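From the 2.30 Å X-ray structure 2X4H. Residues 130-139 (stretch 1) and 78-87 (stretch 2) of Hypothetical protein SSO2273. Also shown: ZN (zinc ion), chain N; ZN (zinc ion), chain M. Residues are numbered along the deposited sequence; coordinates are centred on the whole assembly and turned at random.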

ATOM      1  N   TYR C 130       4.846  14.558  29.644  1.00 39.14           N
ATOM      2  CA  TYR C 130       3.450  14.794  29.316  1.00 39.26           C
ATOM      3  C   TYR C 130       3.323  16.009  28.419  1.00 38.39           C
ATOM      4  O   TYR C 130       4.080  16.980  28.570  1.00 38.11           O
ATOM      5  CB  TYR C 130       2.659  15.084  30.587  1.00 40.47           C
ATOM      6  CG  TYR C 130       2.466  13.916  31.516  1.00 42.57           C
ATOM      7  CD1 TYR C 130       1.363  13.105  31.413  1.00 44.40           C
ATOM      8  CD2 TYR C 130       3.371  13.662  32.532  1.00 44.09           C
ATOM      9  CE1 TYR C 130       1.174  12.052  32.264  1.00 47.39           C
ATOM     10  CE2 TYR C 130       3.197  12.622  33.377  1.00 46.56           C
ATOM     11  CZ  TYR C 130       2.095  11.820  33.254  1.00 49.68           C
ATOM     12  OH  TYR C 130       1.943  10.773  34.125  1.00 53.82           O
ATOM     13  N   CYS C 131       2.334  15.979  27.534  1.00 38.83           N
ATOM     14  CA  CYS C 131       2.044  17.108  26.659  1.00 38.83           C
ATOM     15  C   CYS C 131       1.254  18.136  27.452  1.00 39.94           C
ATOM     16  O   CYS C 131       0.906  17.889  28.606  1.00 42.18           O
ATOM     17  CB  CYS C 131       1.280  16.630  25.413  1.00 39.32           C
ATOM     18  SG  CYS C 131      -0.489  16.353  25.627  1.00 42.75           S
ATOM     19  N   PRO C 132       0.986  19.305  26.863  1.00 40.64           N
ATOM     20  CA  PRO C 132       0.233  20.352  27.576  1.00 42.35           C
ATOM     21  C   PRO C 132      -1.241  20.005  27.889  1.00 44.53           C
ATOM     22  O   PRO C 132      -1.868  20.716  28.669  1.00 46.45           O
ATOM     23  CB  PRO C 132       0.287  21.535  26.619  1.00 42.32           C
ATOM     24  CG  PRO C 132       1.380  21.213  25.659  1.00 41.54           C
ATOM     25  CD  PRO C 132       1.340  19.743  25.504  1.00 40.67           C
ATOM     26  N   HIS C 133      -1.780  18.941  27.284  1.00 44.27           N
ATOM     27  CA  HIS C 133      -3.113  18.427  27.642  1.00 46.72           C
ATOM     28  C   HIS C 133      -3.014  17.398  28.772  1.00 47.35           C
ATOM     29  O   HIS C 133      -4.025  16.859  29.193  1.00 49.93           O
ATOM     30  CB  HIS C 133      -3.829  17.840  26.392  1.00 47.18           C
ATOM     31  CG  HIS C 133      -3.885  18.816  25.265  1.00 48.28           C
ATOM     32  ND1 HIS C 133      -2.888  18.905  24.316  1.00 46.98           N
ATOM     33  CD2 HIS C 133      -4.746  19.828  25.004  1.00 49.37           C
ATOM     34  CE1 HIS C 133      -3.138  19.925  23.517  1.00 48.35           C
ATOM     35  NE2 HIS C 133      -4.269  20.490  23.901  1.00 50.10           N
ATOM     36  N   GLY C 134      -1.803  17.124  29.257  1.00 46.63           N
ATOM     37  CA  GLY C 134      -1.602  16.179  30.357  1.00 47.81           C
ATOM     38  C   GLY C 134      -1.644  14.714  29.941  1.00 48.39           C
ATOM     39  O   GLY C 134      -2.020  13.847  30.743  1.00 51.05           O
ATOM     40  N   LEU C 135      -1.270  14.423  28.700  1.00 46.88           N
ATOM     41  CA  LEU C 135      -1.234  13.044  28.230  1.00 47.26           C
ATOM     42  C   LEU C 135       0.215  12.604  28.025  1.00 46.14           C
ATOM     43  O   LEU C 135       1.064  13.420  27.680  1.00 45.12           O
ATOM     44  CB  LEU C 135      -2.064  12.908  26.966  1.00 47.78           C
ATOM     45  CG  LEU C 135      -3.534  13.388  27.027  1.00 49.80           C
ATOM     46  CD1 LEU C 135      -4.124  13.509  25.597  1.00 50.39           C
ATOM     47  CD2 LEU C 135      -4.427  12.514  27.936  1.00 49.48           C
ATOM     48  N   GLU C 136       0.488  11.320  28.261  1.00 47.45           N
ATOM     49  CA  GLU C 136       1.850  10.759  28.331  1.00 47.43           C
ATOM     50  C   GLU C 136       2.605  10.767  27.032  1.00 46.12           C
ATOM     51  O   GLU C 136       2.052  10.470  25.982  1.00 46.89           O
ATOM     52  CB  GLU C 136       1.831   9.308  28.802  1.00 50.55           C
ATOM     53  CG  GLU C 136       2.295   9.113  30.199  1.00 54.04           C
ATOM     54  CD  GLU C 136       2.005   7.727  30.723  1.00 59.59           C
ATOM     55  OE1 GLU C 136       2.269   6.745  29.997  1.00 62.88           O
ATOM     56  OE2 GLU C 136       1.500   7.626  31.861  1.00 63.43           O
ATOM     57  N   ILE C 137       3.898  11.032  27.119  1.00 45.18           N
ATOM     58  CA  ILE C 137       4.757  11.026  25.964  1.00 44.45           C
ATOM     59  C   ILE C 137       5.591   9.765  26.022  1.00 47.11           C
ATOM     60  O   ILE C 137       6.348   9.597  26.924  1.00 47.43           O
ATOM     61  CB  ILE C 137       5.646  12.285  25.958  1.00 41.50           C
ATOM     62  CG1 ILE C 137       4.780  13.529  25.794  1.00 40.07           C
ATOM     63  CG2 ILE C 137       6.705  12.219  24.859  1.00 40.88           C
ATOM     64  CD1 ILE C 137       5.572  14.887  25.831  1.00 34.58           C
ATOM     65  N   PRO C 138       5.436   8.849  25.062  1.00 51.04           N
ATOM     66  CA  PRO C 138       6.329   7.675  25.065  1.00 54.76           C
ATOM     67  C   PRO C 138       7.815   8.068  24.988  1.00 55.71           C
ATOM     68  O   PRO C 138       8.136   9.199  24.567  1.00 53.82           O
ATOM     69  CB  PRO C 138       5.910   6.932  23.802  1.00 56.71           C
ATOM     70  CG  PRO C 138       4.473   7.273  23.631  1.00 55.46           C
ATOM     71  CD  PRO C 138       4.357   8.712  24.067  1.00 51.46           C
ATOM     72  N   LEU C 139       8.713   7.166  25.383  1.00 59.29           N
ATOM     73  CA  LEU C 139      10.154   7.476  25.396  1.00 60.11           C
ATOM     74  C   LEU C 139      10.722   7.688  23.991  1.00 59.78           C
ATOM     75  O   LEU C 139      10.776   6.765  23.176  1.00 62.72           O
ATOM     76  CB  LEU C 139      10.948   6.372  26.110  1.00 64.89           C
ATOM     77  CG  LEU C 139      11.265   6.570  27.603  1.00 66.46           C
ATOM     78  CD1 LEU C 139      10.181   7.383  28.318  1.00 64.94           C
ATOM     79  CD2 LEU C 139      11.474   5.209  28.283  1.00 71.71           C
TER
HETATM   80 ZN    ZN N1140      -1.547  17.321  23.735  1.00 43.91          ZN
HETATM   81 ZN    ZN M1139      -2.736  17.208  20.791  1.00 48.13          ZN
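Stretch 2 78-87: INYLIKAHRV

Two zinc ions share one water beside this contact: water 1 lies 2.5 Å from ZN of chain N, which Cys 131 SG (2.4 Å) and His 133 ND1 (2.2 Å) bind, and 2.2 Å from ZN of chain M, held by His 85 NE2 at 1.9 Å. One further ligand atom for the first ion and two for the second come from elsewhere in the structure. Stretch 2 is helical throughout, part of a longer helix; stretch 1 is irregular, with a type I beta turn from Cys 131 to Gly 134, whose positive phi suits glycine. The contacts run in opposite order along the two stretches, which cross obliquely: by CA atoms, Cys 131 lies nearest Arg 86 (5.2 Å) and Ile 137 nearest Lys 83 (5.3 Å), and Pro 138 reaches back to Asn 79.

Arg 86 dominates the interface. Its long, extended side chain passes Cys 131, with CG 3.6 Å from Cys 131 CB, and ends in a hydrogen bond from NH1 to Glu 136 O at 2.5 Å. That carbonyl sits at the guanidinium edge, where N-H groups point, while Leu 135 CB covers one flat face, 3.4 Å from Arg 86 CZ.

Farther along, apolar groups pack: Ile 137 CG2 meets Val 87 CG2 at 4.0 Å, and the compact ring of Pro 138 places CD 3.4 Å from Ile 82 CG2. Lys 83, with all four chi angles t, stretches its long methylene chain past Pro 138, CD lying 3.6 Å from Pro 138 O, until NZ, hydrogen-bonded elsewhere in the structure, lies 3.0 Å from Leu 139 C.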

ATOM      1  N   ILE C  78       2.672   3.372  16.476  1.00 60.39           N
ATOM      2  CA  ILE C  78       1.661   4.095  17.267  1.00 60.74           C
ATOM      3  C   ILE C  78       2.338   5.048  18.289  1.00 61.70           C
ATOM      4  O   ILE C  78       2.007   6.218  18.379  1.00 60.43           O
ATOM      5  CB  ILE C  78       0.754   3.123  18.064  1.00 61.13           C
ATOM      6  CG1 ILE C  78      -0.342   2.547  17.177  1.00 60.72           C
ATOM      7  CG2 ILE C  78       0.108   3.815  19.269  1.00 61.60           C
ATOM      8  CD1 ILE C  78      -1.172   1.499  17.866  1.00 60.01           C
ATOM      9  N   ASN C  79       3.280   4.513  19.057  1.00 62.72           N
ATOM     10  CA  ASN C  79       3.987   5.297  20.077  1.00 65.30           C
ATOM     11  C   ASN C  79       4.811   6.401  19.419  1.00 65.70           C
ATOM     12  O   ASN C  79       4.851   7.530  19.897  1.00 65.13           O
ATOM     13  CB  ASN C  79       4.888   4.409  20.926  1.00 66.29           C
ATOM     14  CG  ASN C  79       4.113   3.546  21.883  1.00 68.33           C
ATOM     15  OD1 ASN C  79       2.921   3.748  22.097  1.00 69.40           O
ATOM     16  ND2 ASN C  79       4.790   2.574  22.473  1.00 69.82           N
ATOM     17  N   TYR C  80       5.432   6.076  18.292  1.00 50.38           N
ATOM     18  CA  TYR C  80       6.289   7.044  17.658  1.00 50.36           C
ATOM     19  C   TYR C  80       5.475   8.262  17.153  1.00 48.14           C
ATOM     20  O   TYR C  80       5.914   9.416  17.317  1.00 46.38           O
ATOM     21  CB  TYR C  80       7.150   6.424  16.560  1.00 53.00           C
ATOM     22  CG  TYR C  80       7.799   7.511  15.809  1.00 55.07           C
ATOM     23  CD1 TYR C  80       8.784   8.306  16.414  1.00 57.18           C
ATOM     24  CD2 TYR C  80       7.365   7.850  14.530  1.00 59.05           C
ATOM     25  CE1 TYR C  80       9.341   9.393  15.735  1.00 57.88           C
ATOM     26  CE2 TYR C  80       7.925   8.930  13.837  1.00 59.84           C
ATOM     27  CZ  TYR C  80       8.909   9.683  14.434  1.00 59.87           C
ATOM     28  OH  TYR C  80       9.448  10.716  13.710  1.00 63.02           O
ATOM     29  N   LEU C  81       4.282   8.036  16.606  1.00 47.88           N
ATOM     30  CA  LEU C  81       3.431   9.180  16.230  1.00 46.70           C
ATOM     31  C   LEU C  81       2.904   9.980  17.457  1.00 45.07           C
ATOM     32  O   LEU C  81       2.750  11.209  17.401  1.00 42.92           O
ATOM     33  CB  LEU C  81       2.279   8.734  15.342  1.00 48.23           C
ATOM     34  CG  LEU C  81       1.273   9.769  14.844  1.00 48.39           C
ATOM     35  CD1 LEU C  81       1.977  11.024  14.385  1.00 49.12           C
ATOM     36  CD2 LEU C  81       0.452   9.165  13.686  1.00 51.54           C
ATOM     37  N   ILE C  82       2.632   9.280  18.552  1.00 45.64           N
ATOM     38  CA  ILE C  82       2.137   9.909  19.774  1.00 44.39           C
ATOM     39  C   ILE C  82       3.221  10.796  20.340  1.00 43.12           C
ATOM     40  O   ILE C  82       2.968  11.945  20.694  1.00 43.04           O
ATOM     41  CB  ILE C  82       1.685   8.864  20.809  1.00 45.81           C
ATOM     42  CG1 ILE C  82       0.326   8.260  20.396  1.00 46.85           C
ATOM     43  CG2 ILE C  82       1.622   9.499  22.225  1.00 44.28           C
ATOM     44  CD1 ILE C  82      -0.124   7.017  21.183  1.00 47.84           C
ATOM     45  N   LYS C  83       4.435  10.260  20.395  1.00 43.32           N
ATOM     46  CA  LYS C  83       5.630  11.003  20.774  1.00 41.42           C
ATOM     47  C   LYS C  83       5.820  12.209  19.851  1.00 40.20           C
ATOM     48  O   LYS C  83       6.093  13.306  20.309  1.00 39.35           O
ATOM     49  CB  LYS C  83       6.855  10.068  20.726  1.00 42.69           C
ATOM     50  CG  LYS C  83       8.163  10.680  21.213  1.00 43.12           C
ATOM     51  CD  LYS C  83       9.355   9.722  21.260  1.00 45.01           C
ATOM     52  CE  LYS C  83      10.572  10.460  21.836  1.00 46.90           C
ATOM     53  NZ  LYS C  83      11.822   9.646  21.981  1.00 51.00           N
ATOM     54  N   ALA C  84       5.669  12.023  18.545  1.00 40.75           N
ATOM     55  CA  ALA C  84       5.870  13.133  17.599  1.00 40.21           C
ATOM     56  C   ALA C  84       4.846  14.252  17.801  1.00 39.09           C
ATOM     57  O   ALA C  84       5.223  15.415  17.844  1.00 38.43           O
ATOM     58  CB  ALA C  84       5.859  12.640  16.123  1.00 40.83           C
ATOM     59  N   HIS C  85       3.577  13.889  17.946  1.00 39.45           N
ATOM     60  CA  HIS C  85       2.505  14.852  18.128  1.00 40.21           C
ATOM     61  C   HIS C  85       2.771  15.695  19.384  1.00 40.00           C
ATOM     62  O   HIS C  85       2.771  16.931  19.344  1.00 40.33           O
ATOM     63  CB  HIS C  85       1.122  14.141  18.207  1.00 42.01           C
ATOM     64  CG  HIS C  85      -0.006  15.053  18.594  1.00 43.58           C
ATOM     65  ND1 HIS C  85      -0.543  15.989  17.728  1.00 43.81           N
ATOM     66  CD2 HIS C  85      -0.638  15.230  19.784  1.00 44.43           C
ATOM     67  CE1 HIS C  85      -1.483  16.673  18.362  1.00 45.87           C
ATOM     68  NE2 HIS C  85      -1.538  16.255  19.620  1.00 44.64           N
ATOM     69  N   ARG C  86       3.073  15.019  20.481  1.00 40.04           N
ATOM     70  CA  ARG C  86       3.153  15.647  21.786  1.00 39.42           C
ATOM     71  C   ARG C  86       4.472  16.410  22.025  1.00 38.74           C
ATOM     72  O   ARG C  86       4.477  17.482  22.657  1.00 38.78           O
ATOM     73  CB  ARG C  86       2.889  14.565  22.844  1.00 40.08           C
ATOM     74  CG  ARG C  86       1.449  14.090  22.815  1.00 39.67           C
ATOM     75  CD  ARG C  86       1.128  12.940  23.765  1.00 41.03           C
ATOM     76  NE  ARG C  86      -0.271  12.557  23.593  1.00 44.50           N
ATOM     77  CZ  ARG C  86      -0.867  11.489  24.122  1.00 46.13           C
ATOM     78  NH1 ARG C  86      -0.216  10.611  24.860  1.00 46.87           N
ATOM     79  NH2 ARG C  86      -2.139  11.269  23.853  1.00 50.07           N
ATOM     80  N   VAL C  87       5.585  15.891  21.512  1.00 38.59           N
ATOM     81  CA  VAL C  87       6.831  16.644  21.535  1.00 38.09           C
ATOM     82  C   VAL C  87       6.704  17.940  20.719  1.00 38.10           C
ATOM     83  O   VAL C  87       7.104  19.006  21.185  1.00 37.87           O
ATOM     84  CB  VAL C  87       8.011  15.788  21.051  1.00 39.34           C
ATOM     85  CG1 VAL C  87       9.255  16.644  20.835  1.00 38.92           C
ATOM     86  CG2 VAL C  87       8.272  14.635  22.048  1.00 38.18           C
TER
HETATM   87  O   HOH W   1      -2.577  15.583  22.297  1.00 16.81           O